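Local structure of positive phenol-degradative gene regulator (Ralstonia sp. E2, 5FRY) at residues L50-E53 / L54-L58; R64-F67 / M68-G71; A79-A82 / K83-R86. The protein binds phenolic compounds through the zinc-containing sensory domain described here and activates transcription of phenol-degradation genes, probably as an ATP- and DNA-binding regulator. All coordinates share one frame; numbering follows the deposited sequence.

Contact 1: residues L50-E53 / L54-L58; sequences LRKE and LVDTL
The flat carboxylate of Asp56 meets Lys52, one turn earlier, through a single oxygen: OD2 lies 3.2 Å from Lys52 CG and 3.6 Å from Lys52 CE. A bend in the lysine chain at chi2 (133°) helps to bring CE back over this oxygen. The opposite charges are not in contact, Lys52 NZ standing 5.0 Å from Asp56 OD2, as suits two residues toward the solvent side of a helix. Asp56 OD2 also comes within 3.0 Å of the carbonyl oxygen of Lys52, a pair of acceptors that probably repel; that carbonyl is bonded instead by Asp56 N. The guanidinium of Arg51, another flat group, forms a salt bridge with Glu135 and cation-pi contacts with Trp152 and Phe67, so a buried charge is paid for by neighbouring helices.

On another side of the helix, Leu50 and Leu54 pack together, Leu50 CD1 lying 3.9 Å from Leu54 CG. Of the four main-chain bonds between 50-53 and 54-58, Thr57 N to Glu53 O (3.1 Å) is the least straight (139°).

Within helix 44-58, Leu54 and Val55 pack on Ala63 of helix 60-84, while Val55 also meets Phe143 of helix 134-143. Leu54 and Leu58 face their own copies in the second subunit, and Glu53 salt-bridges Arg69 of that subunit, placing the helix at the dimer interface.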
loop_
_atom_site.group_PDB
_atom_site.type_symbol
_atom_site.label_atom_id
_atom_site.label_comp_id
_atom_site.label_asym_id
_atom_site.label_seq_id
_atom_site.Cartn_x
_atom_site.Cartn_y
_atom_site.Cartn_z
ATOM N N LEU A 50 -4.927 0.313 -9.393
ATOM C CA LEU A 50 -6.215 0.152 -8.728
ATOM C C LEU A 50 -7.030 1.445 -8.746
ATOM O O LEU A 50 -8.242 1.399 -8.864
ATOM C CB LEU A 50 -6.038 -0.310 -7.280
ATOM C CG LEU A 50 -7.307 -0.308 -6.431
ATOM C CD1 LEU A 50 -8.299 -1.395 -6.852
ATOM C CD2 LEU A 50 -6.957 -0.437 -4.947
ATOM N N ARG A 51 -6.357 2.585 -8.633
ATOM C CA ARG A 51 -7.038 3.883 -8.656
ATOM C C ARG A 51 -7.739 4.118 -9.984
ATOM O O ARG A 51 -8.861 4.623 -10.032
ATOM C CB ARG A 51 -6.065 5.033 -8.414
ATOM C CG ARG A 51 -6.730 6.390 -8.643
ATOM C CD ARG A 51 -5.771 7.541 -8.509
ATOM N NE ARG A 51 -5.430 7.748 -7.115
ATOM C CZ ARG A 51 -5.529 8.901 -6.472
ATOM N NH1 ARG A 51 -5.962 10.006 -7.087
ATOM N NH2 ARG A 51 -5.181 8.946 -5.196
ATOM N N LYS A 52 -7.040 3.767 -11.058
ATOM C CA LYS A 52 -7.567 3.882 -12.404
ATOM C C LYS A 52 -8.812 3.032 -12.611
ATOM O O LYS A 52 -9.809 3.502 -13.161
ATOM C CB LYS A 52 -6.503 3.484 -13.413
ATOM C CG LYS A 52 -7.013 3.523 -14.832
ATOM C CD LYS A 52 -6.036 4.238 -15.730
ATOM C CE LYS A 52 -6.528 4.246 -17.164
ATOM N NZ LYS A 52 -5.368 4.296 -18.104
ATOM N N GLU A 53 -8.759 1.777 -12.172
ATOM C CA GLU A 53 -9.914 0.893 -12.268
ATOM C C GLU A 53 -11.086 1.369 -11.416
ATOM O O GLU A 53 -12.238 1.254 -11.832
ATOM C CB GLU A 53 -9.534 -0.537 -11.870
ATOM C CG GLU A 53 -8.571 -1.219 -12.840
ATOM C CD GLU A 53 -8.696 -2.730 -12.814
ATOM O OE1 GLU A 53 -9.840 -3.234 -12.887
ATOM O OE2 GLU A 53 -7.657 -3.422 -12.713
ATOM N N LEU A 54 -10.804 1.896 -10.226
ATOM C CA LEU A 54 -11.875 2.380 -9.366
ATOM C C LEU A 54 -12.543 3.628 -9.938
ATOM O O LEU A 54 -13.753 3.794 -9.805
ATOM C CB LEU A 54 -11.363 2.663 -7.950
ATOM C CG LEU A 54 -11.049 1.425 -7.118
ATOM C CD1 LEU A 54 -10.719 1.829 -5.707
ATOM C CD2 LEU A 54 -12.198 0.422 -7.136
ATOM N N VAL A 55 -11.771 4.502 -10.571
ATOM C CA VAL A 55 -12.354 5.703 -11.163
ATOM C C VAL A 55 -13.189 5.312 -12.373
ATOM O O VAL A 55 -14.399 5.549 -12.415
ATOM C CB VAL A 55 -11.281 6.730 -11.584
ATOM C CG1 VAL A 55 -11.913 7.868 -12.375
ATOM C CG2 VAL A 55 -10.538 7.263 -10.360
ATOM N N ASP A 56 -12.521 4.686 -13.338
ATOM C CA ASP A 56 -13.136 4.185 -14.565
ATOM C C ASP A 56 -14.443 3.421 -14.358
ATOM O O ASP A 56 -15.336 3.488 -15.205
ATOM C CB ASP A 56 -12.144 3.286 -15.317
ATOM C CG ASP A 56 -11.020 4.071 -15.974
ATOM O OD1 ASP A 56 -11.230 5.265 -16.287
ATOM O OD2 ASP A 56 -9.927 3.494 -16.186
ATOM N N THR A 57 -14.576 2.690 -13.255
ATOM C CA THR A 57 -15.808 1.922 -13.062
ATOM C C THR A 57 -16.731 2.491 -11.983
ATOM O O THR A 57 -17.945 2.277 -12.031
ATOM C CB THR A 57 -15.518 0.445 -12.720
ATOM O OG1 THR A 57 -14.798 -0.174 -13.788
ATOM C CG2 THR A 57 -16.808 -0.317 -12.448
ATOM N N LEU A 58 -16.174 3.206 -11.011
ATOM C CA LEU A 58 -16.994 3.767 -9.939
ATOM C C LEU A 58 -17.179 5.275 -10.099
ATOM O O LEU A 58 -18.083 5.857 -9.504
ATOM C CB LEU A 58 -16.384 3.476 -8.564
ATOM C CG LEU A 58 -15.947 2.056 -8.186
ATOM C CD1 LEU A 58 -15.179 2.061 -6.865
ATOM C CD2 LEU A 58 -17.129 1.108 -8.106
#

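Contact 2: residues R64-F67 / M68-G71; sequences RGLF and MRMG
Arg64 O accepts the backbone N-H of Met68 in a short, nearly straight bond, 2.9 Å long with an N-H...O angle of 168°. The two side chains meet as well. Arg64 runs out extended, and the sulfur of Met68 settles over one face of its guanidinium, 3.7 Å above the plane and displaced toward the rim; Met68 SD is also 3.7 Å from Arg64 CG. A flexible, polarisable thioether suits a place beside both the aliphatic and the cationic parts of an arginine.

One residue on, Gly65 receives Arg69. With no side chain on Gly65, the guanidinium lies flat over the peptide between Gly65 and Leu66, Gly65 O being 3.1 Å above its plane. The bend at chi3 (-68°) folds the arginine back in this way. Gly65 O takes its hydrogen bond from Arg69 N, whereas the guanidinium turns its N-H groups elsewhere, to Leu204 O and, in a salt bridge, to Glu53 of the second subunit. Farther round the helix Phe67 and Met70 run side by side, the methyl CE of Met70 approaching ring atom CD1 of Phe67 obliquely at 3.8 Å.

The chemistry thus divides by face. Phe67 and Met70 give an apolar surface that packs on Met153 of helix 152-166. The arginine that folds over the glycine peptide is held in position by backbone and carboxylate partners, which ties this turn of the helix to the last modelled residues of this domain construct, round Leu204, and across the dimer.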
loop_
_atom_site.group_PDB
_atom_site.type_symbol
_atom_site.label_atom_id
_atom_site.label_comp_id
_atom_site.label_asym_id
_atom_site.label_seq_id
_atom_site.Cartn_x
_atom_site.Cartn_y
_atom_site.Cartn_z
ATOM N N ARG A 64 -12.697 8.640 -4.960
ATOM C CA ARG A 64 -12.137 9.628 -4.046
ATOM C C ARG A 64 -12.503 9.338 -2.590
ATOM O O ARG A 64 -11.644 9.406 -1.705
ATOM C CB ARG A 64 -12.618 11.033 -4.456
ATOM C CG ARG A 64 -12.413 12.146 -3.434
ATOM C CD ARG A 64 -12.910 13.484 -4.019
ATOM N NE ARG A 64 -13.230 14.471 -2.997
ATOM C CZ ARG A 64 -12.435 15.480 -2.657
ATOM N NH1 ARG A 64 -11.263 15.634 -3.266
ATOM N NH2 ARG A 64 -12.811 16.332 -1.710
ATOM N N GLY A 65 -13.773 9.016 -2.352
ATOM C CA GLY A 65 -14.254 8.664 -1.023
ATOM C C GLY A 65 -13.467 7.500 -0.448
ATOM O O GLY A 65 -12.996 7.569 0.686
ATOM N N LEU A 66 -13.310 6.446 -1.249
ATOM C CA LEU A 66 -12.548 5.262 -0.852
ATOM C C LEU A 66 -11.095 5.602 -0.456
ATOM O O LEU A 66 -10.622 5.158 0.593
ATOM C CB LEU A 66 -12.576 4.221 -1.977
ATOM C CG LEU A 66 -13.910 3.533 -2.308
ATOM C CD1 LEU A 66 -13.828 2.722 -3.590
ATOM C CD2 LEU A 66 -14.335 2.633 -1.172
ATOM N N PHE A 67 -10.395 6.390 -1.269
ATOM C CA PHE A 67 -9.015 6.771 -0.940
ATOM C C PHE A 67 -8.906 7.707 0.270
ATOM O O PHE A 67 -8.001 7.570 1.106
ATOM C CB PHE A 67 -8.336 7.397 -2.165
ATOM C CG PHE A 67 -7.800 6.375 -3.122
ATOM C CD1 PHE A 67 -6.592 5.742 -2.872
ATOM C CD2 PHE A 67 -8.521 6.009 -4.254
ATOM C CE1 PHE A 67 -6.090 4.771 -3.754
ATOM C CE2 PHE A 67 -8.029 5.036 -5.139
ATOM C CZ PHE A 67 -6.812 4.421 -4.885
ATOM N N MET A 68 -9.818 8.659 0.387
ATOM C CA MET A 68 -9.793 9.512 1.570
ATOM C C MET A 68 -9.994 8.680 2.833
ATOM O O MET A 68 -9.277 8.854 3.816
ATOM C CB MET A 68 -10.850 10.610 1.474
ATOM C CG MET A 68 -10.665 11.545 0.279
ATOM S SD MET A 68 -12.044 12.707 0.187
ATOM C CE MET A 68 -12.192 13.163 1.913
ATOM N N ARG A 69 -10.941 7.747 2.805
ATOM C CA ARG A 69 -11.191 6.918 3.983
ATOM C C ARG A 69 -10.007 5.981 4.291
ATOM O O ARG A 69 -9.732 5.712 5.456
ATOM C CB ARG A 69 -12.502 6.130 3.827
ATOM C CG ARG A 69 -13.752 7.038 3.794
ATOM C CD ARG A 69 -15.090 6.285 3.795
ATOM N NE ARG A 69 -15.344 5.525 2.577
ATOM C CZ ARG A 69 -15.813 6.035 1.436
ATOM N NH1 ARG A 69 -16.087 7.328 1.338
ATOM N NH2 ARG A 69 -15.997 5.249 0.380
ATOM N N MET A 70 -9.273 5.541 3.272
ATOM C CA MET A 70 -8.106 4.693 3.505
ATOM C C MET A 70 -7.031 5.540 4.180
ATOM O O MET A 70 -6.381 5.089 5.136
ATOM C CB MET A 70 -7.585 4.073 2.189
ATOM C CG MET A 70 -6.506 3.082 2.433
ATOM S SD MET A 70 -6.031 1.994 1.033
ATOM C CE MET A 70 -5.662 3.185 -0.178
ATOM N N GLY A 71 -6.866 6.774 3.705
ATOM C CA GLY A 71 -5.939 7.712 4.312
ATOM C C GLY A 71 -6.292 7.961 5.772
ATOM O O GLY A 71 -5.432 7.960 6.657
#

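Contact 3: residues A79-A82 / K83-R86; sequences AELA and KTMR
Met85 is the centre of an inverse gamma turn, and here the chain leaves its helical course while the methionine side chain is modelled bending back toward Leu81, one turn earlier. Its CG takes the place between the backbone N and the carbonyl carbon (chi1 57°). The modelled approach of the two side chains is too tight, and the contact is doubtful in detail. The same caution applies around Leu81 O and the Thr84 hydroxyl.

The backbone records the change of course. Lys83 N still bonds Ala79 O, four residues back, at 3.0 Å. Thr84 N instead bonds Leu81 O, three residues back, at 3.2 Å and with some uncertainty in the position of that oxygen. Arg86 N then reaches Thr84 O in a weak bond of 3.2 Å that closes the turn. Beside it, the carbonyl oxygens of Ala82 and Met85 stand 3.1 Å apart, two acceptors without a bond between them.

Lys83 lays its methylenes along the helix end, CD lying 3.4 Å from Ala79 O, and its NZ hydrogen-bonds Ala164 O in helix 152-166. A long aliphatic chain with a charged tip suits this exposed edge. The small Ala79 and Ala82 allow close approach to Tyr161 of helix 152-166, a residue of the phenol pocket, while Ala82 and Met85 touch Met97 of helix 97-104; Leu81 and Met85 meet Arg22 in the loop between helix 15-20 and strand 23-26.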
loop_
_atom_site.group_PDB
_atom_site.type_symbol
_atom_site.label_atom_id
_atom_site.label_comp_id
_atom_site.label_asym_id
_atom_site.label_seq_id
_atom_site.Cartn_x
_atom_site.Cartn_y
_atom_site.Cartn_z
ATOM N N ALA A 79 -1.683 8.308 14.857
ATOM C CA ALA A 79 -1.925 9.158 16.017
ATOM C C ALA A 79 -1.942 8.328 17.310
ATOM O O ALA A 79 -1.576 8.827 18.361
ATOM C CB ALA A 79 -3.226 9.906 15.890
ATOM N N GLU A 80 -2.338 7.064 17.214
ATOM C CA GLU A 80 -2.293 6.174 18.379
ATOM C C GLU A 80 -0.856 5.901 18.768
ATOM O O GLU A 80 -0.539 5.803 19.959
ATOM C CB GLU A 80 -3.009 4.849 18.103
ATOM C CG GLU A 80 -4.500 4.996 17.892
ATOM C CD GLU A 80 -5.145 3.716 17.393
ATOM O OE1 GLU A 80 -4.427 2.695 17.231
ATOM O OE2 GLU A 80 -6.372 3.728 17.152
ATOM N N LEU A 81 0.005 5.765 17.763
ATOM C CA LEU A 81 1.423 5.555 18.001
ATOM C C LEU A 81 2.032 6.808 18.635
ATOM O O LEU A 81 2.834 6.712 19.565
ATOM C CB LEU A 81 2.145 5.178 16.699
ATOM C CG LEU A 81 3.673 5.133 16.732
ATOM C CD1 LEU A 81 4.135 4.217 17.854
ATOM C CD2 LEU A 81 4.260 4.678 15.405
ATOM N N ALA A 82 1.624 7.980 18.159
ATOM C CA ALA A 82 2.192 9.235 18.640
ATOM C C ALA A 82 1.782 9.500 20.079
ATOM O O ALA A 82 2.565 10.016 20.875
ATOM C CB ALA A 82 1.768 10.395 17.743
ATOM N N LYS A 83 0.550 9.145 20.412
ATOM C CA LYS A 83 0.045 9.356 21.766
ATOM C C LYS A 83 0.818 8.526 22.801
ATOM O O LYS A 83 0.801 8.863 23.984
ATOM C CB LYS A 83 -1.450 9.020 21.847
ATOM C CG LYS A 83 -2.409 10.119 21.377
ATOM C CD LYS A 83 -3.712 9.453 20.992
ATOM C CE LYS A 83 -4.776 10.409 20.517
ATOM N NZ LYS A 83 -6.124 9.739 20.646
ATOM N N THR A 84 1.490 7.474 22.347
ATOM C CA THR A 84 2.316 6.656 23.227
ATOM C C THR A 84 3.533 7.450 23.686
ATOM O O THR A 84 3.805 7.553 24.882
ATOM C CB THR A 84 2.785 5.368 22.527
ATOM O OG1 THR A 84 3.222 5.674 21.197
ATOM C CG2 THR A 84 1.653 4.353 22.463
ATOM N N MET A 85 4.259 8.015 22.727
ATOM C CA MET A 85 5.416 8.850 23.026
ATOM C C MET A 85 4.982 10.302 23.185
ATOM O O MET A 85 5.086 11.099 22.253
ATOM C CB MET A 85 6.466 8.730 21.921
ATOM C CG MET A 85 5.951 9.081 20.534
ATOM S SD MET A 85 6.742 8.116 19.233
ATOM C CE MET A 85 5.568 6.776 19.046
ATOM N N ARG A 86 4.488 10.636 24.373
ATOM C CA ARG A 86 3.965 11.965 24.645
ATOM C C ARG A 86 4.445 12.498 25.993
ATOM O O ARG A 86 3.945 13.512 26.485
ATOM C CB ARG A 86 2.437 11.924 24.594
ATOM C CG ARG A 86 1.753 13.264 24.776
ATOM C CD ARG A 86 0.358 13.233 24.195
ATOM N NE ARG A 86 -0.524 14.217 24.816
ATOM C CZ ARG A 86 -1.793 14.394 24.466
ATOM N NH1 ARG A 86 -2.316 13.651 23.495
ATOM N NH2 ARG A 86 -2.536 15.310 25.078
#

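The three contacts follow one another along two consecutive helices: contact 1 on helix 44-58, then contacts 2 and 3 on helix 60-84. Contacts 1 and 2 have centres 13 Å apart and touch, Leu58 and Leu54 packing on Leu66; both also face the second subunit. Contact 3 lies at the far end of the longer helix, its centre 23 Å from that of contact 2 and 34 Å from that of contact 1, touching neither. Helix 60-84 therefore spans the sensory domain from the dimer interface to the neighbourhood of the phenol pocket, a continuous structural connection between the two regions.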